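PDB 2ARK: flavodoxin from Aquifex aeolicus, which probably serves as a low-potential electron donor to several redox enzymes, with FMN as its redox cofactor. Local coordinates for the interface of chains A and B and the interface of chains A and C. Numbering follows the deposited sequence. Chains: chain A/B/C, Flavodoxin.

Chain A meets two other copies of the protein through separate surfaces, contacts 1 and 2 facing chain B, contacts 3 and 4 facing chain C. Contacts 1 and 2 lie about 9 Å apart between the centres of their C-alpha atoms and share A:Gly101 and A:Gly102; contacts 3 and 4 lie about 10 Å apart and share A:Lys72. Contacts 1 and 3 are about 28 Å apart, centre to centre. Helix 104-117 joins the two surfaces, its start in contact 2 and its later turns in contact 4. Both interfaces are two-fold symmetric, compatible with the deposited four-chain assembly, although the structure alone does not prove a tetramer.

Contact 1: the interface of chains A and B. Residues chain A 99-102; chain B 128, 132-135, 140.
A parallel beta bridge between A:Trp100 and B:Phe133 carries this contact, adding a piece of chain A loop to the edge of strand 133-135 of chain B. The backbone of A:Trp100 is held at both ends. Its N donates to the carbonyl O of B:Lys132 at 2.9 Å, arriving from above that carbonyl plane. Its own O accepts from B:Thr134 N at 2.8 Å, in a straighter bond (164° at H) with the donor nearly in line with the C=O. Side chains fill in around this pair. The CB of A:Trp100 touches the ring carbon CD2 of B:Phe133 at 4.0 Å, while its indole CD1 lies 3.5 Å from B:Lys132 O. B:Thr134 has its hydroxyl anti to the backbone N (chi1 -170°), which leaves the methyl CG2 to press on A:Gly102 CA at 3.4 Å. Behind it, the CB of B:Thr134 lies over one face of the B:Tyr128 ring, toward the rim. From another side the CG2 methyl of B:Val140 reaches A:Gly101 CA at 3.5 Å, so the glycines receive methyl groups directly on their backbone. In the fold, A:Gly99 to A:Gly102 belong to the loop between strand 90-97 and helix 104-117, in the region where flavodoxins commonly hold the isoalloxazine of FMN; the partner surface combines strand 133-135 with strand 139-142.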
loop_
_atom_site.group_PDB
_atom_site.type_symbol
_atom_site.label_atom_id
_atom_site.label_comp_id
_atom_site.label_asym_id
_atom_site.label_seq_id
_atom_site.Cartn_x
_atom_site.Cartn_y
_atom_site.Cartn_z
ATOM N N GLY A 99 0.054 18.148 -6.139
ATOM C CA GLY A 99 1.473 18.393 -5.972
ATOM C C GLY A 99 2.279 17.118 -6.003
ATOM O O GLY A 99 1.740 16.035 -5.726
ATOM N N TRP A 100 3.557 17.246 -6.386
ATOM C CA TRP A 100 4.551 16.193 -6.177
ATOM C C TRP A 100 4.709 15.975 -4.688
ATOM O O TRP A 100 4.814 16.945 -3.905
ATOM C CB TRP A 100 5.898 16.562 -6.834
ATOM C CG TRP A 100 5.715 16.721 -8.270
ATOM C CD1 TRP A 100 5.580 17.899 -8.962
ATOM C CD2 TRP A 100 5.520 15.666 -9.219
ATOM N NE1 TRP A 100 5.348 17.635 -10.301
ATOM C CE2 TRP A 100 5.305 16.272 -10.484
ATOM C CE3 TRP A 100 5.526 14.263 -9.130
ATOM C CZ2 TRP A 100 5.104 15.519 -11.655
ATOM C CZ3 TRP A 100 5.317 13.509 -10.308
ATOM C CH2 TRP A 100 5.116 14.147 -11.547
ATOM N N GLY A 101 4.707 14.704 -4.303
ATOM C CA GLY A 101 4.692 14.309 -2.897
ATOM C C GLY A 101 3.272 14.310 -2.336
ATOM O O GLY A 101 3.070 14.142 -1.134
ATOM N N GLY A 102 2.298 14.476 -3.231
ATOM C CA GLY A 102 0.895 14.658 -2.874
ATOM C C GLY A 102 0.079 13.405 -2.888
ATOM O O GLY A 102 -1.087 13.418 -2.493
ATOM N N TYR B 128 2.008 22.718 1.993
ATOM C CA TYR B 128 2.580 22.947 0.690
ATOM C C TYR B 128 3.772 23.906 0.806
ATOM O O TYR B 128 3.690 25.014 1.342
ATOM C CB TYR B 128 1.542 23.477 -0.290
ATOM C CG TYR B 128 0.816 22.401 -1.052
ATOM C CD1 TYR B 128 0.053 21.431 -0.389
ATOM C CD2 TYR B 128 0.876 22.356 -2.448
ATOM C CE1 TYR B 128 -0.627 20.447 -1.099
ATOM C CE2 TYR B 128 0.203 21.368 -3.162
ATOM C CZ TYR B 128 -0.545 20.426 -2.481
ATOM O OH TYR B 128 -1.206 19.462 -3.190
ATOM N N LYS B 132 3.303 23.331 -6.363
ATOM C CA LYS B 132 2.890 21.941 -6.606
ATOM C C LYS B 132 3.887 21.016 -5.897
ATOM O O LYS B 132 4.386 20.056 -6.471
ATOM C CB LYS B 132 2.759 21.618 -8.120
ATOM C CG LYS B 132 1.950 22.618 -8.954
ATOM C CD LYS B 132 0.846 21.926 -9.818
ATOM C CE LYS B 132 0.223 22.823 -10.951
ATOM N NZ LYS B 132 -0.073 24.295 -10.644
ATOM N N PHE B 133 4.172 21.323 -4.638
ATOM C CA PHE B 133 5.132 20.545 -3.900
ATOM C C PHE B 133 4.788 20.289 -2.429
ATOM O O PHE B 133 4.663 21.199 -1.616
ATOM C CB PHE B 133 6.537 21.119 -4.048
ATOM C CG PHE B 133 7.610 20.082 -3.906
ATOM C CD1 PHE B 133 8.146 19.777 -2.639
ATOM C CD2 PHE B 133 8.065 19.384 -5.020
ATOM C CE1 PHE B 133 9.167 18.829 -2.480
ATOM C CE2 PHE B 133 9.064 18.406 -4.881
ATOM C CZ PHE B 133 9.623 18.123 -3.596
ATOM N N THR B 134 4.665 19.018 -2.086
ATOM C CA THR B 134 4.204 18.660 -0.751
ATOM C C THR B 134 4.837 17.359 -0.240
ATOM O O THR B 134 5.776 16.849 -0.861
ATOM C CB THR B 134 2.640 18.699 -0.686
ATOM O OG1 THR B 134 2.226 18.585 0.674
ATOM C CG2 THR B 134 1.994 17.624 -1.564
ATOM N N LEU B 135 4.338 16.828 0.878
ATOM C CA LEU B 135 4.997 15.711 1.561
ATOM C C LEU B 135 4.038 14.903 2.448
ATOM O O LEU B 135 4.296 14.633 3.640
ATOM C CB LEU B 135 6.274 16.168 2.294
ATOM C CG LEU B 135 6.624 17.469 3.071
ATOM C CD1 LEU B 135 5.721 18.701 2.851
ATOM C CD2 LEU B 135 6.837 17.208 4.565
ATOM N N VAL B 140 9.720 13.446 -0.171
ATOM C CA VAL B 140 10.175 12.708 -1.336
ATOM C C VAL B 140 10.907 13.624 -2.301
ATOM O O VAL B 140 10.561 14.806 -2.430
ATOM C CB VAL B 140 9.028 11.896 -2.023
ATOM C CG1 VAL B 140 8.580 10.811 -1.129
ATOM C CG2 VAL B 140 7.829 12.778 -2.434
#

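Contact 2: the interface of chains A and B. Residues chain A 65, 101-106; chain B 105, 109, 137.
The phenol ring of B:Tyr137 meets A:Gly103 at its edge, with the glycine CA in the ring plane and 3.6 Å from CE1, while its hydroxyl OH ends 3.3 Å from A:Gly65 CA. The second flat group is the carboxylate of B:Glu105, which reaches the start of helix 104-117 of chain A with CG anti to the carbonyl carbon (chi1 -74°) and the chain extended beyond it. Its OE2 accepts from A:Gly103 N at 2.8 Å, the donor above the carboxylate plane. Its OE1 accepts from A:Glu105 N at 2.9 Å, nearly along the C-O axis (150° at H). The exchange is mutual: the OE1 of A:Glu105 takes the backbone N of B:Glu105 at 2.9 Å, and the two carboxylate planes stand 78° apart. A:Glu105 OE1 and B:Glu105 OE1 are 4.0 Å apart, a like-charge approach that the two helix starts probably ease. An alanine in place of B:Glu105 would probably leave the N-H groups of A:Gly103 and A:Glu105 without their carboxylate acceptor and open a gap beside A:Gly103. Alongside, the CG2 methyl of A:Val106 packs on B:Tyr137 CD1 at 3.9 Å and also touches B:Glu105 CB and the selenomethionine B:Met109. A water links A:Gly101 O to B:Tyr137 N. The contact sets the N-terminal turns of helices 104-117 of both chains against each other, with the loop leading into the helix and the turn after strand 133-135 at its flank.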
loop_
_atom_site.group_PDB
_atom_site.type_symbol
_atom_site.label_atom_id
_atom_site.label_comp_id
_atom_site.label_asym_id
_atom_site.label_seq_id
_atom_site.Cartn_x
_atom_site.Cartn_y
_atom_site.Cartn_z
ATOM N N GLY A 65 -5.468 10.849 -1.357
ATOM C CA GLY A 65 -4.490 9.791 -1.556
ATOM C C GLY A 65 -5.009 8.568 -2.291
ATOM O O GLY A 65 -4.284 7.607 -2.430
ATOM N N GLY A 101 4.707 14.704 -4.303
ATOM C CA GLY A 101 4.692 14.309 -2.897
ATOM C C GLY A 101 3.272 14.310 -2.336
ATOM O O GLY A 101 3.070 14.142 -1.134
ATOM N N GLY A 102 2.298 14.476 -3.231
ATOM C CA GLY A 102 0.895 14.658 -2.874
ATOM C C GLY A 102 0.079 13.405 -2.888
ATOM O O GLY A 102 -1.087 13.418 -2.493
ATOM N N GLY A 103 0.653 12.319 -3.382
ATOM C CA GLY A 103 0.013 11.019 -3.210
ATOM C C GLY A 103 -0.451 10.384 -4.475
ATOM O O GLY A 103 -1.282 9.499 -4.424
ATOM N N ASN A 104 0.085 10.815 -5.616
ATOM C CA ASN A 104 -0.305 10.244 -6.906
ATOM C C ASN A 104 0.119 8.792 -7.173
ATOM O O ASN A 104 -0.575 8.086 -7.925
ATOM C CB ASN A 104 0.020 11.151 -8.106
ATOM C CG ASN A 104 1.447 11.696 -8.099
ATOM O OD1 ASN A 104 1.667 12.863 -8.471
ATOM N ND2 ASN A 104 2.418 10.877 -7.729
ATOM N N GLU A 105 1.238 8.360 -6.578
ATOM C CA GLU A 105 1.639 6.958 -6.693
ATOM C C GLU A 105 0.792 6.107 -5.775
ATOM O O GLU A 105 0.466 4.991 -6.125
ATOM C CB GLU A 105 3.122 6.736 -6.415
ATOM C CG GLU A 105 4.037 7.526 -7.342
ATOM C CD GLU A 105 5.480 7.462 -6.895
ATOM O OE1 GLU A 105 5.727 7.239 -5.684
ATOM O OE2 GLU A 105 6.375 7.630 -7.748
ATOM N N VAL A 106 0.455 6.647 -4.604
ATOM C CA VAL A 106 -0.398 5.970 -3.657
ATOM C C VAL A 106 -1.827 5.850 -4.226
ATOM O O VAL A 106 -2.470 4.824 -4.032
ATOM C CB VAL A 106 -0.372 6.668 -2.273
ATOM C CG1 VAL A 106 -1.274 5.965 -1.280
ATOM C CG2 VAL A 106 1.048 6.725 -1.734
ATOM N N GLU B 105 6.873 7.721 -3.049
ATOM C CA GLU B 105 5.757 7.757 -2.092
ATOM C C GLU B 105 5.477 6.347 -1.632
ATOM O O GLU B 105 5.149 6.142 -0.482
ATOM C CB GLU B 105 4.473 8.344 -2.706
ATOM C CG GLU B 105 4.513 9.849 -2.905
ATOM C CD GLU B 105 3.412 10.351 -3.812
ATOM O OE1 GLU B 105 2.667 9.520 -4.369
ATOM O OE2 GLU B 105 3.306 11.578 -3.998
HETATM N N MSE B 109 5.553 4.796 2.100
HETATM C CA MSE B 109 4.496 3.898 2.599
HETATM C C MSE B 109 5.065 2.637 3.202
HETATM O O MSE B 109 4.609 2.187 4.247
HETATM C CB MSE B 109 3.533 3.472 1.485
HETATM C CG MSE B 109 2.400 4.429 1.183
HETATM SE SE MSE B 109 1.323 5.104 2.786
HETATM C CE MSE B 109 1.255 3.541 3.877
ATOM N N TYR B 137 2.942 11.752 2.528
ATOM C CA TYR B 137 3.348 10.467 3.131
ATOM C C TYR B 137 4.795 10.511 3.609
ATOM O O TYR B 137 5.337 9.504 4.049
ATOM C CB TYR B 137 3.044 9.247 2.181
ATOM C CG TYR B 137 1.599 9.333 1.779
ATOM C CD1 TYR B 137 1.214 9.849 0.540
ATOM C CD2 TYR B 137 0.617 9.057 2.705
ATOM C CE1 TYR B 137 -0.146 10.051 0.248
ATOM C CE2 TYR B 137 -0.715 9.227 2.425
ATOM C CZ TYR B 137 -1.096 9.719 1.208
ATOM O OH TYR B 137 -2.440 9.873 0.998
HETATM O O HOH W 1 4.776 12.115 0.386
#

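Contact 3: the interface of chains A and C. Residues chain A 69, 72-73, 76-77; chain C 14, 69.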
loop_
_atom_site.group_PDB
_atom_site.type_symbol
_atom_site.label_atom_id
_atom_site.label_comp_id
_atom_site.label_asym_id
_atom_site.label_seq_id
_atom_site.Cartn_x
_atom_site.Cartn_y
_atom_site.Cartn_z
ATOM N N TRP A 69 -14.366 8.649 -5.299
ATOM C CA TRP A 69 -15.515 7.894 -4.881
ATOM C C TRP A 69 -16.377 7.457 -6.083
ATOM O O TRP A 69 -17.004 6.367 -6.032
ATOM C CB TRP A 69 -16.304 8.652 -3.804
ATOM C CG TRP A 69 -17.157 9.791 -4.261
ATOM C CD1 TRP A 69 -16.856 11.117 -4.182
ATOM C CD2 TRP A 69 -18.504 9.716 -4.808
ATOM N NE1 TRP A 69 -17.921 11.873 -4.657
ATOM C CE2 TRP A 69 -18.915 11.037 -5.089
ATOM C CE3 TRP A 69 -19.376 8.651 -5.122
ATOM C CZ2 TRP A 69 -20.173 11.334 -5.648
ATOM C CZ3 TRP A 69 -20.612 8.941 -5.698
ATOM C CH2 TRP A 69 -21.012 10.281 -5.934
ATOM N N LYS A 72 -14.589 4.408 -7.536
ATOM C CA LYS A 72 -14.850 3.346 -6.587
ATOM C C LYS A 72 -16.289 2.833 -6.717
ATOM O O LYS A 72 -16.522 1.612 -6.703
ATOM C CB LYS A 72 -14.550 3.850 -5.152
ATOM C CG LYS A 72 -14.590 2.783 -4.089
ATOM C CD LYS A 72 -13.361 1.831 -4.132
ATOM C CE LYS A 72 -13.710 0.407 -3.661
ATOM N NZ LYS A 72 -14.373 0.466 -2.329
ATOM N N ARG A 73 -17.256 3.737 -6.884
ATOM C CA ARG A 73 -18.669 3.320 -6.972
ATOM C C ARG A 73 -18.948 2.532 -8.256
ATOM O O ARG A 73 -19.722 1.574 -8.260
ATOM C CB ARG A 73 -19.584 4.530 -6.868
ATOM C CG ARG A 73 -21.096 4.255 -6.983
ATOM C CD ARG A 73 -21.627 5.323 -7.877
ATOM N NE ARG A 73 -22.525 6.183 -7.187
ATOM C CZ ARG A 73 -22.896 7.406 -7.560
ATOM N NH1 ARG A 73 -23.769 8.014 -6.781
ATOM N NH2 ARG A 73 -22.406 8.035 -8.645
ATOM N N ASP A 76 -17.550 -0.902 -7.523
ATOM C CA ASP A 76 -18.274 -1.613 -6.481
ATOM C C ASP A 76 -19.623 -1.995 -6.996
ATOM O O ASP A 76 -20.043 -3.116 -6.775
ATOM C CB ASP A 76 -18.471 -0.775 -5.195
ATOM C CG ASP A 76 -17.191 -0.607 -4.382
ATOM O OD1 ASP A 76 -16.315 -1.502 -4.468
ATOM O OD2 ASP A 76 -17.078 0.417 -3.643
ATOM N N ASP A 77 -20.297 -1.062 -7.670
ATOM C CA ASP A 77 -21.729 -1.192 -7.913
ATOM C C ASP A 77 -22.117 -1.550 -9.332
ATOM O O ASP A 77 -23.076 -2.296 -9.533
ATOM C CB ASP A 77 -22.488 0.068 -7.467
ATOM C CG ASP A 77 -22.533 0.237 -5.934
ATOM O OD1 ASP A 77 -22.035 -0.639 -5.164
ATOM O OD2 ASP A 77 -23.094 1.269 -5.494
ATOM N N ARG C 14 -22.744 -2.311 5.095
ATOM C CA ARG C 14 -23.739 -2.663 4.094
ATOM C C ARG C 14 -24.649 -3.705 4.712
ATOM O O ARG C 14 -25.862 -3.689 4.530
ATOM C CB ARG C 14 -23.061 -3.217 2.827
ATOM C CG ARG C 14 -23.974 -3.370 1.581
ATOM C CD ARG C 14 -24.264 -2.035 0.833
ATOM N NE ARG C 14 -23.119 -1.527 0.056
ATOM C CZ ARG C 14 -22.810 -1.881 -1.198
ATOM N NH1 ARG C 14 -23.561 -2.772 -1.846
ATOM N NH2 ARG C 14 -21.739 -1.339 -1.809
ATOM N N TRP C 69 -17.162 3.312 -1.179
ATOM C CA TRP C 69 -17.345 4.593 -1.837
ATOM C C TRP C 69 -18.114 5.636 -0.980
ATOM O O TRP C 69 -17.819 6.830 -1.070
ATOM C CB TRP C 69 -17.932 4.445 -3.239
ATOM C CG TRP C 69 -19.364 4.024 -3.346
ATOM C CD1 TRP C 69 -19.829 2.763 -3.611
ATOM C CD2 TRP C 69 -20.530 4.865 -3.278
ATOM N NE1 TRP C 69 -21.200 2.763 -3.690
ATOM C CE2 TRP C 69 -21.659 4.035 -3.491
ATOM C CE3 TRP C 69 -20.731 6.235 -3.048
ATOM C CZ2 TRP C 69 -22.979 4.530 -3.485
ATOM C CZ3 TRP C 69 -22.043 6.724 -3.033
ATOM C CH2 TRP C 69 -23.148 5.869 -3.252
#
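A:Trp69 and C:Trp69 both have helical backbone torsions (phi -67° and -64°) and open helix 69-78 in their own chains, where the two helices meet. The two indoles meet through their six-membered rings, offset from one another, with A:Trp69 CE3 3.5 Å from C:Trp69 CE3. With CG between the backbone N and the carbonyl carbon (chi1 71°), the indole of C:Trp69 lies across the chain A helix, and one face receives the aliphatic CG of A:Arg73, 3.6 Å from the centroid of the five-membered ring. The A:Arg73 guanidinium is covered by its own neighbour, A:Trp69 CZ3, which stands over its centre. At the ring edge, A:Asp76 OD2 lies in plane, 3.6 Å from C:Trp69 CD1; this oxygen also takes A:Lys72 NZ at 3.0 Å on its syn lone pair. C:Trp69 NE1, the pyrrole N-H, donates to A:Asp77 OD2 at 3.0 Å, the oxygen tilted from the ring plane and the donor above the carboxylate plane. A:Asp77 OD1 forms a salt bridge with C:Arg14 NH2 at 3.4 Å, the hydrogen bond between them being weak. An alanine in place of C:Trp69 would probably leave A:Asp77 OD2 without this donor and open a gap beside A:Arg73 CB and CG and the A:Trp69 ring. Helix 69-78 follows the loop after strand 55-61, whereas C:Arg14 sits between strand 5-11 and helix 17-30, in the phosphate-binding loop of flavodoxins, close to the expected cofactor site.

Contact 4: the interface of chains A and C. Residues chain A 72, 110, 113-114, 117; chain C 63-66, 106.
The carbonyl O of C:Asn63 takes a hydrogen bond from the A:Lys72 amine NZ at 2.8 Å, the nitrogen standing above the carbonyl plane. The same bent lysine chain lays its CD against the methyl CD1 of C:Leu66. That leucine is wedged toward two helices of chain A: CD1 lies 3.4 Å from A:Ser110 O and also faces CB of the selenomethionine A:Met114, while the other methyl, CD2, is 3.7 Å from A:Thr113 OG1. A:Thr113 and C:Val106 run side by side, pointing opposite ways, with A:Thr113 OG1 3.6 Å from C:Val106 CG1. At the far end A:Asn117 crosses C:Met64, also a selenomethionine, at about a right angle. Its CG, anti to the backbone N (chi1 -159°), brings the amide over the C:Met64 backbone: A:Asn117 CG lies 3.5 Å from C:Met64 CA, and A:Asn117 OD1 3.4 Å from the selenium SE of C:Met64. C:Met64 CB meanwhile touches A:Met114 CG at 3.9 Å. The contact seats the loop after strand 55-61 of chain C, residues C:Asn63 to C:Leu66, against helices 69-78 and 104-117 of chain A. It probably steadies that loop, one of those that border FMN in flavodoxins, and helps hold the A-C pair together.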
loop_
_atom_site.group_PDB
_atom_site.type_symbol
_atom_site.label_atom_id
_atom_site.label_comp_id
_atom_site.label_asym_id
_atom_site.label_seq_id
_atom_site.Cartn_x
_atom_site.Cartn_y
_atom_site.Cartn_z
ATOM N N LYS A 72 -14.589 4.408 -7.536
ATOM C CA LYS A 72 -14.850 3.346 -6.587
ATOM C C LYS A 72 -16.289 2.833 -6.717
ATOM O O LYS A 72 -16.522 1.612 -6.703
ATOM C CB LYS A 72 -14.550 3.850 -5.152
ATOM C CG LYS A 72 -14.590 2.783 -4.089
ATOM C CD LYS A 72 -13.361 1.831 -4.132
ATOM C CE LYS A 72 -13.710 0.407 -3.661
ATOM N NZ LYS A 72 -14.373 0.466 -2.329
ATOM N N SER A 110 -3.875 2.323 -5.098
ATOM C CA SER A 110 -5.268 1.996 -4.708
ATOM C C SER A 110 -6.158 1.616 -5.902
ATOM O O SER A 110 -7.050 0.767 -5.772
ATOM C CB SER A 110 -5.929 3.113 -3.874
ATOM O OG SER A 110 -6.364 4.194 -4.692
ATOM N N THR A 113 -5.036 -1.953 -6.637
ATOM C CA THR A 113 -5.549 -2.915 -5.688
ATOM C C THR A 113 -6.993 -3.259 -5.948
ATOM O O THR A 113 -7.425 -4.386 -5.749
ATOM C CB THR A 113 -5.184 -2.585 -4.189
ATOM O OG1 THR A 113 -6.359 -2.549 -3.357
ATOM C CG2 THR A 113 -4.443 -1.328 -4.090
HETATM N N MSE A 114 -7.721 -2.285 -6.441
HETATM C CA MSE A 114 -9.087 -2.458 -6.840
HETATM C C MSE A 114 -9.152 -3.367 -8.081
HETATM O O MSE A 114 -9.953 -4.299 -8.139
HETATM C CB MSE A 114 -9.635 -1.070 -7.128
HETATM C CG MSE A 114 -11.098 -0.968 -7.214
HETATM SE SE MSE A 114 -11.647 0.884 -7.651
HETATM C CE MSE A 114 -10.605 1.270 -9.415
ATOM N N ASN A 117 -8.357 -6.951 -7.374
ATOM C CA ASN A 117 -9.425 -7.626 -6.680
ATOM C C ASN A 117 -10.337 -8.347 -7.665
ATOM O O ASN A 117 -10.914 -9.372 -7.332
ATOM C CB ASN A 117 -10.204 -6.622 -5.839
ATOM C CG ASN A 117 -10.975 -7.269 -4.739
ATOM O OD1 ASN A 117 -12.105 -7.712 -4.944
ATOM N ND2 ASN A 117 -10.387 -7.302 -3.540
ATOM N N ASN C 63 -14.269 -3.256 0.481
ATOM C CA ASN C 63 -14.954 -3.251 -0.817
ATOM C C ASN C 63 -13.933 -3.176 -1.935
ATOM O O ASN C 63 -13.302 -2.148 -2.113
ATOM C CB ASN C 63 -15.973 -2.096 -0.919
ATOM C CG ASN C 63 -17.249 -2.322 -0.078
ATOM O OD1 ASN C 63 -17.974 -1.369 0.199
ATOM N ND2 ASN C 63 -17.528 -3.572 0.312
HETATM N N MSE C 64 -13.767 -4.264 -2.672
HETATM C CA MSE C 64 -12.676 -4.393 -3.638
HETATM C C MSE C 64 -11.309 -4.038 -3.038
HETATM O O MSE C 64 -10.500 -3.412 -3.710
HETATM C CB MSE C 64 -12.932 -3.560 -4.916
HETATM C CG MSE C 64 -14.297 -3.762 -5.588
HETATM SE SE MSE C 64 -14.664 -5.690 -5.947
HETATM C CE MSE C 64 -16.728 -5.512 -6.593
ATOM N N GLY C 65 -11.071 -4.441 -1.781
ATOM C CA GLY C 65 -9.827 -4.167 -1.027
ATOM C C GLY C 65 -9.648 -2.749 -0.485
ATOM O O GLY C 65 -8.568 -2.404 0.008
ATOM N N LEU C 66 -10.689 -1.919 -0.583
ATOM C CA LEU C 66 -10.633 -0.525 -0.165
ATOM C C LEU C 66 -11.834 -0.088 0.684
ATOM O O LEU C 66 -12.857 -0.808 0.752
ATOM C CB LEU C 66 -10.571 0.341 -1.406
ATOM C CG LEU C 66 -9.430 0.089 -2.418
ATOM C CD1 LEU C 66 -9.647 0.966 -3.605
ATOM C CD2 LEU C 66 -8.076 0.340 -1.804
ATOM N N VAL C 106 -5.543 -4.486 3.616
ATOM C CA VAL C 106 -5.381 -3.561 2.541
ATOM C C VAL C 106 -6.449 -2.465 2.644
ATOM O O VAL C 106 -6.142 -1.263 2.473
ATOM C CB VAL C 106 -5.392 -4.321 1.167
ATOM C CG1 VAL C 106 -5.302 -3.362 0.008
ATOM C CG2 VAL C 106 -4.220 -5.284 1.082
#